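Local coordinates for protein mycosin-1 (Mycobacterium smegmatis, PDB 4KB5) that cleaves the secreted protein EspB as a subtilisin-like serine protease of the mycobacterial type VII secretion system, and may regulate ESX-1 secretion and virulence, at residues 42-47 with 117-122; 78-83 with 110-115; 105-110 with 286-291. One frame throughout, in Å; residues are numbered along the deposited sequence.

Interaction 1: residues 42-47 with 117-122; sequences DRPWAN and DGFVGM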
loop_
_atom_site.group_PDB
_atom_site.type_symbol
_atom_site.label_atom_id
_atom_site.label_comp_id
_atom_site.label_asym_id
_atom_site.label_seq_id
_atom_site.Cartn_x
_atom_site.Cartn_y
_atom_site.Cartn_z
ATOM N N ASP A 42 11.353 15.715 -18.577
ATOM C CA ASP A 42 10.934 16.493 -17.399
ATOM C C ASP A 42 10.834 15.591 -16.160
ATOM O O ASP A 42 10.468 14.423 -16.277
ATOM C CB ASP A 42 9.552 17.104 -17.653
ATOM C CG ASP A 42 9.520 18.051 -18.858
ATOM O OD1 ASP A 42 10.580 18.596 -19.244
ATOM O OD2 ASP A 42 8.412 18.261 -19.408
ATOM N N ARG A 43 11.146 16.133 -14.983
ATOM C CA ARG A 43 10.842 15.463 -13.701
ATOM C C ARG A 43 9.328 15.283 -13.592
ATOM O O ARG A 43 8.587 16.197 -13.929
ATOM C CB ARG A 43 11.331 16.306 -12.519
ATOM C CG ARG A 43 12.838 16.355 -12.339
ATOM C CD ARG A 43 13.289 15.388 -11.261
ATOM N NE ARG A 43 14.739 15.406 -11.061
ATOM C CZ ARG A 43 15.559 14.394 -11.348
ATOM N NH1 ARG A 43 15.090 13.255 -11.857
ATOM N NH2 ARG A 43 16.858 14.523 -11.118
ATOM N N PRO A 44 8.859 14.090 -13.171
ATOM C CA PRO A 44 7.415 13.917 -12.937
ATOM C C PRO A 44 6.968 14.861 -11.820
ATOM O O PRO A 44 7.772 15.187 -10.947
ATOM C CB PRO A 44 7.295 12.457 -12.464
ATOM C CG PRO A 44 8.567 11.801 -12.893
ATOM C CD PRO A 44 9.617 12.866 -12.857
ATOM N N TRP A 45 5.716 15.298 -11.852
ATOM C CA TRP A 45 5.243 16.285 -10.870
ATOM C C TRP A 45 5.416 15.837 -9.438
ATOM O O TRP A 45 5.766 16.648 -8.573
ATOM C CB TRP A 45 3.807 16.735 -11.164
ATOM C CG TRP A 45 2.695 15.802 -10.725
ATOM C CD1 TRP A 45 1.995 14.879 -11.504
ATOM C CD2 TRP A 45 2.082 15.710 -9.390
ATOM N NE1 TRP A 45 1.042 14.226 -10.761
ATOM C CE2 TRP A 45 1.041 14.678 -9.485
ATOM C CE3 TRP A 45 2.293 16.351 -8.163
ATOM C CZ2 TRP A 45 0.249 14.327 -8.393
ATOM C CZ3 TRP A 45 1.496 15.980 -7.073
ATOM C CH2 TRP A 45 0.491 15.000 -7.188
ATOM N N ALA A 46 5.210 14.543 -9.171
ATOM C CA ALA A 46 5.317 14.036 -7.795
ATOM C C ALA A 46 6.740 14.177 -7.256
ATOM O O ALA A 46 6.934 14.417 -6.061
ATOM C CB ALA A 46 4.836 12.586 -7.706
ATOM N N ASN A 47 7.731 14.034 -8.139
ATOM C CA ASN A 47 9.130 14.210 -7.760
ATOM C C ASN A 47 9.439 15.640 -7.304
ATOM O O ASN A 47 10.207 15.840 -6.359
ATOM C CB ASN A 47 10.065 13.838 -8.908
ATOM C CG ASN A 47 10.149 12.331 -9.147
ATOM O OD1 ASN A 47 11.229 11.739 -9.045
ATOM N ND2 ASN A 47 9.013 11.707 -9.463
ATOM N N ASP A 117 16.086 10.169 -19.160
ATOM C CA ASP A 117 14.779 10.675 -18.709
ATOM C C ASP A 117 14.851 11.224 -17.285
ATOM O O ASP A 117 15.853 11.052 -16.594
ATOM C CB ASP A 117 13.677 9.610 -18.839
ATOM C CG ASP A 117 13.903 8.405 -17.916
ATOM O OD1 ASP A 117 13.801 8.555 -16.672
ATOM O OD2 ASP A 117 14.176 7.300 -18.449
ATOM N N GLY A 118 13.783 11.877 -16.852
ATOM C CA GLY A 118 13.761 12.461 -15.520
ATOM C C GLY A 118 13.086 11.626 -14.439
ATOM O O GLY A 118 12.846 12.142 -13.342
ATOM N N PHE A 119 12.773 10.353 -14.716
ATOM C CA PHE A 119 12.147 9.519 -13.674
ATOM C C PHE A 119 13.172 8.907 -12.737
ATOM O O PHE A 119 14.164 8.340 -13.183
ATOM C CB PHE A 119 11.232 8.413 -14.213
ATOM C CG PHE A 119 10.620 7.568 -13.119
ATOM C CD1 PHE A 119 11.316 6.470 -12.586
ATOM C CD2 PHE A 119 9.380 7.894 -12.583
ATOM C CE1 PHE A 119 10.769 5.713 -11.550
ATOM C CE2 PHE A 119 8.838 7.145 -11.546
ATOM C CZ PHE A 119 9.527 6.050 -11.036
ATOM N N VAL A 120 12.911 9.026 -11.437
ATOM C CA VAL A 120 13.580 8.206 -10.429
ATOM C C VAL A 120 12.569 7.857 -9.314
ATOM O O VAL A 120 11.640 8.642 -9.024
ATOM C CB VAL A 120 14.876 8.865 -9.886
ATOM C CG1 VAL A 120 14.586 10.180 -9.145
ATOM C CG2 VAL A 120 15.640 7.906 -8.990
ATOM N N GLY A 121 12.737 6.676 -8.719
ATOM C CA GLY A 121 11.940 6.267 -7.574
ATOM C C GLY A 121 12.390 6.983 -6.300
ATOM O O GLY A 121 13.461 7.610 -6.263
ATOM N N MET A 122 11.580 6.874 -5.251
ATOM C CA MET A 122 11.873 7.531 -3.971
ATOM C C MET A 122 13.212 7.042 -3.399
ATOM O O MET A 122 14.026 7.840 -2.911
ATOM C CB MET A 122 10.705 7.286 -2.995
ATOM C CG MET A 122 10.863 7.907 -1.621
ATOM S SD MET A 122 10.577 9.692 -1.577
ATOM C CE MET A 122 8.877 9.790 -2.119
#
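Asp-42 meets Gly-118 through its backbone: its carbonyl oxygen O lies 3.9 Å from Gly-118 CA. The glycine lets the two chains draw together, with Arg-43 CA only 4.6 Å from Gly-118 CA; a beta carbon there would run into Asp-42 O and press on Arg-43 N. Arg-43 starts out pointing away from the other segment, but a bend at chi2 (-100°) brings its guanidinium back. NH1 then donates to Gly-118 O at 2.9 Å, with the oxygen at the guanidinium edge, close to its plane. The bond is bent (139° at the hydrogen), and NH1 stands well above the carbonyl plane rather than on a lone pair. Pro-44, at the N-cap position of helix 45-49, crowds the same carbonyl, its CD 3.3 Å from Gly-118 O. Its CG rests 4.0 Å from Phe-119 CD2, the two side chains crossing at about a right angle. The phenyl group hangs from a backbone that is itself held, since Phe-119 N donates to Asp-117 OD1 in an Asx turn. Further on, the Asn-47 side chain, directed toward the loop, lies against Val-120; Asn-47 also touches Ile-52 of helix 52-55. Gly-118, also bonded to the backbone of Phe-40, gives the contact its polar centre: its carbonyl O receives a probably charged donor beside a proline ring and is likely polarised by it.

Interaction 2: residues 78-83 with 110-115; sequences RVPAEP and GGRPSP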
loop_
_atom_site.group_PDB
_atom_site.type_symbol
_atom_site.label_atom_id
_atom_site.label_comp_id
_atom_site.label_asym_id
_atom_site.label_seq_id
_atom_site.Cartn_x
_atom_site.Cartn_y
_atom_site.Cartn_z
ATOM N N ARG A 78 16.334 -1.314 -14.330
ATOM C CA ARG A 78 15.869 -0.167 -13.542
ATOM C C ARG A 78 14.845 -0.531 -12.449
ATOM O O ARG A 78 14.646 0.252 -11.515
ATOM C CB ARG A 78 15.337 0.963 -14.436
ATOM C CG ARG A 78 16.435 1.718 -15.184
ATOM C CD ARG A 78 15.860 2.781 -16.098
ATOM N NE ARG A 78 15.451 3.968 -15.350
ATOM C CZ ARG A 78 14.779 4.989 -15.878
ATOM N NH1 ARG A 78 14.429 4.966 -17.165
ATOM N NH2 ARG A 78 14.456 6.036 -15.119
ATOM N N VAL A 79 14.191 -1.693 -12.578
ATOM C CA VAL A 79 13.250 -2.197 -11.552
ATOM C C VAL A 79 13.661 -3.639 -11.225
ATOM O O VAL A 79 12.987 -4.597 -11.620
ATOM C CB VAL A 79 11.769 -2.150 -12.014
ATOM C CG1 VAL A 79 10.818 -2.352 -10.828
ATOM C CG2 VAL A 79 11.442 -0.843 -12.735
ATOM N N PRO A 80 14.805 -3.795 -10.541
ATOM C CA PRO A 80 15.424 -5.106 -10.393
ATOM C C PRO A 80 14.848 -5.928 -9.247
ATOM O O PRO A 80 15.572 -6.324 -8.345
ATOM C CB PRO A 80 16.902 -4.759 -10.140
ATOM C CG PRO A 80 16.856 -3.426 -9.457
ATOM C CD PRO A 80 15.620 -2.718 -9.944
ATOM N N ALA A 81 13.551 -6.198 -9.295
ATOM C CA ALA A 81 12.894 -6.973 -8.246
ATOM C C ALA A 81 13.393 -8.420 -8.206
ATOM O O ALA A 81 13.826 -8.983 -9.235
ATOM C CB ALA A 81 11.377 -6.947 -8.440
ATOM N N GLU A 82 13.311 -9.006 -7.009
ATOM C CA GLU A 82 13.667 -10.407 -6.777
ATOM C C GLU A 82 12.405 -11.207 -6.439
ATOM O O GLU A 82 11.441 -10.653 -5.889
ATOM C CB GLU A 82 14.717 -10.544 -5.664
ATOM C CG GLU A 82 16.128 -10.099 -6.047
ATOM C CD GLU A 82 16.836 -11.029 -7.043
ATOM O OE1 GLU A 82 17.630 -10.522 -7.865
ATOM O OE2 GLU A 82 16.619 -12.263 -7.009
ATOM N N PRO A 83 12.391 -12.523 -6.777
ATOM C CA PRO A 83 11.139 -13.260 -6.520
ATOM C C PRO A 83 10.816 -13.417 -5.019
ATOM O O PRO A 83 11.676 -13.770 -4.227
ATOM C CB PRO A 83 11.379 -14.626 -7.192
ATOM C CG PRO A 83 12.866 -14.753 -7.313
ATOM C CD PRO A 83 13.376 -13.347 -7.508
ATOM N N GLY A 110 11.403 2.135 -5.868
ATOM C CA GLY A 110 12.831 1.922 -6.002
ATOM C C GLY A 110 13.413 1.993 -7.400
ATOM O O GLY A 110 14.554 1.613 -7.588
ATOM N N GLY A 111 12.633 2.461 -8.377
ATOM C CA GLY A 111 13.125 2.600 -9.753
ATOM C C GLY A 111 14.432 3.372 -9.835
ATOM O O GLY A 111 14.565 4.447 -9.235
ATOM N N ARG A 112 15.398 2.828 -10.576
ATOM C CA ARG A 112 16.706 3.473 -10.728
ATOM C C ARG A 112 16.593 4.676 -11.676
ATOM O O ARG A 112 15.650 4.738 -12.467
ATOM C CB ARG A 112 17.761 2.470 -11.215
ATOM C CG ARG A 112 18.401 1.644 -10.108
ATOM C CD ARG A 112 17.415 0.730 -9.353
ATOM N NE ARG A 112 18.154 -0.124 -8.420
ATOM C CZ ARG A 112 17.707 -0.606 -7.262
ATOM N NH1 ARG A 112 16.480 -0.346 -6.815
ATOM N NH2 ARG A 112 18.509 -1.374 -6.543
ATOM N N PRO A 113 17.515 5.656 -11.562
ATOM C CA PRO A 113 17.525 6.776 -12.511
ATOM C C PRO A 113 18.110 6.344 -13.879
ATOM O O PRO A 113 18.641 5.237 -14.013
ATOM C CB PRO A 113 18.441 7.801 -11.827
ATOM C CG PRO A 113 19.403 6.958 -11.046
ATOM C CD PRO A 113 18.583 5.786 -10.546
ATOM N N SER A 114 18.002 7.227 -14.870
ATOM C CA SER A 114 18.565 7.030 -16.205
ATOM C C SER A 114 19.094 8.366 -16.752
ATOM O O SER A 114 18.508 9.428 -16.484
ATOM C CB SER A 114 17.481 6.510 -17.143
ATOM O OG SER A 114 17.838 6.661 -18.503
ATOM N N PRO A 115 20.178 8.312 -17.555
ATOM C CA PRO A 115 20.677 9.508 -18.236
ATOM C C PRO A 115 19.697 10.106 -19.253
ATOM O O PRO A 115 19.837 11.270 -19.611
ATOM C CB PRO A 115 21.936 9.002 -18.952
ATOM C CG PRO A 115 21.722 7.528 -19.110
ATOM C CD PRO A 115 21.005 7.129 -17.856
#
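Arg-78 and Arg-112 are joined both ways, each through the other's backbone. Arg-112 N donates to Arg-78 O at 2.8 Å, an almost straight bond in the carbonyl plane, and Gly-111 CA adds a CH...O contact to the same oxygen. In return the guanidinium of Arg-78 grips Arg-112 O side-on: NE, from above the carbonyl plane, lies 3.0 Å and NH2, within it, 3.2 Å from that oxygen. A bend at chi3 (78°) in an otherwise extended chain turns the group to this position. Ser-114 CB sits over one face, 3.3 Å from Arg-78 CZ. The guanidinium of Arg-112 is covered in the same manner by Pro-80, whose CG lies 3.7 Å from Arg-112 CZ; this proline is the centre of an inverse gamma turn.

Further direct partners hold both groups. Arg-112 NH1 folds back to Gly-110 O (2.9 Å), while its NH2 bonds to Val-126 O. Arg-78 NH1 forms a salt bridge with Asp-117, which probably balances its charge. In the second shell, Thr-116 OG1 bonds to Ser-114 OG. Two N-H groups converging on Arg-112 O, which lies in the guanidinium plane, should restrict rotation of the Arg-78 group; together the two arginines tie the approach to strand 82-86 to the loop after helix 102-110.

Interaction 3: residues 105-110 with 286-291; sequences TAAIIG and LTSLGY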
loop_
_atom_site.group_PDB
_atom_site.type_symbol
_atom_site.label_atom_id
_atom_site.label_comp_id
_atom_site.label_asym_id
_atom_site.label_seq_id
_atom_site.Cartn_x
_atom_site.Cartn_y
_atom_site.Cartn_z
ATOM N N THR A 105 4.273 0.092 -9.322
ATOM C CA THR A 105 4.320 0.281 -7.861
ATOM C C THR A 105 5.762 0.184 -7.383
ATOM O O THR A 105 6.245 1.065 -6.662
ATOM C CB THR A 105 3.455 -0.761 -7.118
ATOM O OG1 THR A 105 2.114 -0.710 -7.623
ATOM C CG2 THR A 105 3.420 -0.467 -5.622
ATOM N N ALA A 106 6.444 -0.884 -7.809
ATOM C CA ALA A 106 7.850 -1.141 -7.475
ATOM C C ALA A 106 8.789 -0.045 -7.971
ATOM O O ALA A 106 9.765 0.298 -7.301
ATOM C CB ALA A 106 8.290 -2.502 -8.038
ATOM N N ALA A 107 8.507 0.486 -9.158
ATOM C CA ALA A 107 9.358 1.523 -9.754
ATOM C C ALA A 107 9.212 2.837 -8.986
ATOM O O ALA A 107 10.198 3.535 -8.777
ATOM C CB ALA A 107 9.025 1.724 -11.231
ATOM N N ILE A 108 7.999 3.167 -8.552
ATOM C CA ILE A 108 7.818 4.339 -7.662
ATOM C C ILE A 108 8.667 4.200 -6.392
ATOM O O ILE A 108 9.326 5.161 -5.952
ATOM C CB ILE A 108 6.333 4.613 -7.386
ATOM C CG1 ILE A 108 5.732 5.261 -8.639
ATOM C CG2 ILE A 108 6.147 5.552 -6.183
ATOM C CD1 ILE A 108 4.236 5.107 -8.785
ATOM N N ILE A 109 8.709 2.979 -5.844
ATOM C CA ILE A 109 9.423 2.746 -4.604
ATOM C C ILE A 109 10.920 2.841 -4.847
ATOM O O ILE A 109 11.623 3.550 -4.127
ATOM C CB ILE A 109 9.052 1.382 -3.954
ATOM C CG1 ILE A 109 7.601 1.387 -3.460
ATOM C CG2 ILE A 109 10.006 1.025 -2.815
ATOM C CD1 ILE A 109 7.043 -0.003 -3.189
ATOM N N GLY A 110 11.403 2.135 -5.868
ATOM C CA GLY A 110 12.831 1.922 -6.002
ATOM C C GLY A 110 13.413 1.993 -7.400
ATOM O O GLY A 110 14.554 1.613 -7.588
ATOM N N LEU A 286 0.358 10.017 -12.539
ATOM C CA LEU A 286 1.745 9.725 -12.178
ATOM C C LEU A 286 2.544 9.223 -13.358
ATOM O O LEU A 286 1.982 8.806 -14.371
ATOM C CB LEU A 286 1.809 8.690 -11.046
ATOM C CG LEU A 286 0.995 9.037 -9.794
ATOM C CD1 LEU A 286 1.084 7.870 -8.827
ATOM C CD2 LEU A 286 1.514 10.322 -9.172
ATOM N N THR A 287 3.863 9.274 -13.200
ATOM C CA THR A 287 4.795 8.616 -14.099
ATOM C C THR A 287 5.474 7.477 -13.349
ATOM O O THR A 287 5.862 7.632 -12.188
ATOM C CB THR A 287 5.860 9.606 -14.607
ATOM O OG1 THR A 287 5.199 10.675 -15.285
ATOM C CG2 THR A 287 6.849 8.934 -15.590
ATOM N N SER A 288 5.640 6.353 -14.040
ATOM C CA SER A 288 6.355 5.202 -13.507
ATOM C C SER A 288 7.004 4.441 -14.660
ATOM O O SER A 288 6.902 4.843 -15.818
ATOM C CB SER A 288 5.377 4.197 -12.897
ATOM O OG SER A 288 6.013 3.399 -11.913
ATOM N N LEU A 289 7.670 3.340 -14.333
ATOM C CA LEU A 289 8.464 2.573 -15.300
ATOM C C LEU A 289 7.729 1.311 -15.689
ATOM O O LEU A 289 7.020 0.721 -14.863
ATOM C CB LEU A 289 9.846 2.204 -14.738
ATOM C CG LEU A 289 10.797 3.333 -14.340
ATOM C CD1 LEU A 289 12.136 2.766 -13.879
ATOM C CD2 LEU A 289 10.998 4.366 -15.453
ATOM N N GLY A 290 7.916 0.890 -16.942
ATOM C CA GLY A 290 7.181 -0.242 -17.502
ATOM C C GLY A 290 7.971 -1.528 -17.460
ATOM O O GLY A 290 8.965 -1.640 -16.721
ATOM N N TYR A 291 7.542 -2.497 -18.274
ATOM C CA TYR A 291 8.139 -3.838 -18.259
ATOM C C TYR A 291 9.600 -3.885 -18.691
ATOM O O TYR A 291 10.311 -4.809 -18.319
ATOM C CB TYR A 291 7.320 -4.831 -19.080
ATOM C CG TYR A 291 5.885 -5.003 -18.617
ATOM C CD1 TYR A 291 4.920 -5.549 -19.469
ATOM C CD2 TYR A 291 5.484 -4.598 -17.332
ATOM C CE1 TYR A 291 3.606 -5.711 -19.056
ATOM C CE2 TYR A 291 4.179 -4.747 -16.913
ATOM C CZ TYR A 291 3.243 -5.294 -17.769
ATOM O OH TYR A 291 1.954 -5.449 -17.328
#
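Ile-108 has CG1 anti to its carbonyl carbon (chi1 -75°) and CD1 extended beyond it, which carries the tip of the chain from the helix surface to Leu-286. Ser-288 has OG anti to the backbone N (chi1 -155°), and this places the hydroxyl between Ile-108 and Ala-107. The oxygen lies 3.5 Å from Ala-107 CB and 3.8 Å from Ile-108 CG1, so it is wedged among carbons of the helix. Its polar need is met by the helix backbone itself, since Ser-288 OG donates to the carbonyl oxygen of Met-104. The buried hydroxyl is thereby satisfied by a backbone carbonyl of the helix.

Ala-107 points directly at the strand. Its methyl CB sits 3.6 Å from Leu-289 CB and 3.9 Å from Leu-289 CG, and the small residue lets the backbones come close, with Ala-107 CA 5.7 Å from Leu-289 CA. In the subtilisin fold this helix, here 102-110, follows immediately on the catalytic histidine; His-101, Asp-70 and Ser-312 are assigned to the charge relay by family inference. The partner belongs to a small antiparallel sheet, where strand 288-289 pairs with 295-299 through Ser-288 and Val-296. The contact therefore sets this edge strand against the helix that follows His-101. Thr-105, pointing away from the strand, bonds through OG1 to Asp-70 OD2 and to the carbonyl oxygen of His-101.

At the other end of the contact, Ile-108 CD1 meets Leu-286 CD1 tip to tip at 4.2 Å, the side chains crossing at about a right angle. Helix 311-328 covers this corner: Ile-108 touches Ala-316 and Tyr-317, and Leu-286 touches Phe-313. The Ile-108 side chain is about 8 Å from that of Ser-312 and about 9 Å from that of His-101.

How the interactions relate
Helix 102-110 and the loop after it supply one side of all three contacts. Interaction 2 lies nested inside the loop closed by interaction 1, their centres about 13 Å apart, and the salt bridge from Arg-78 NH1 to Asp-117 OD2 (2.7 Å) joins them. Interaction 3 shares Gly-110 with interaction 2; its centre is about 8 Å from that of interaction 2 and about 10 Å from that of interaction 1. Phe-119 of interaction 1 reaches inward, its CD1 3.6 Å from Leu-289 CD2, while Val-79 CG2 of interaction 2 packs 3.8 Å from Ala-107 CB. Interaction 3 approaches the inferred charge relay; the other two lie away from the annotated catalytic residues.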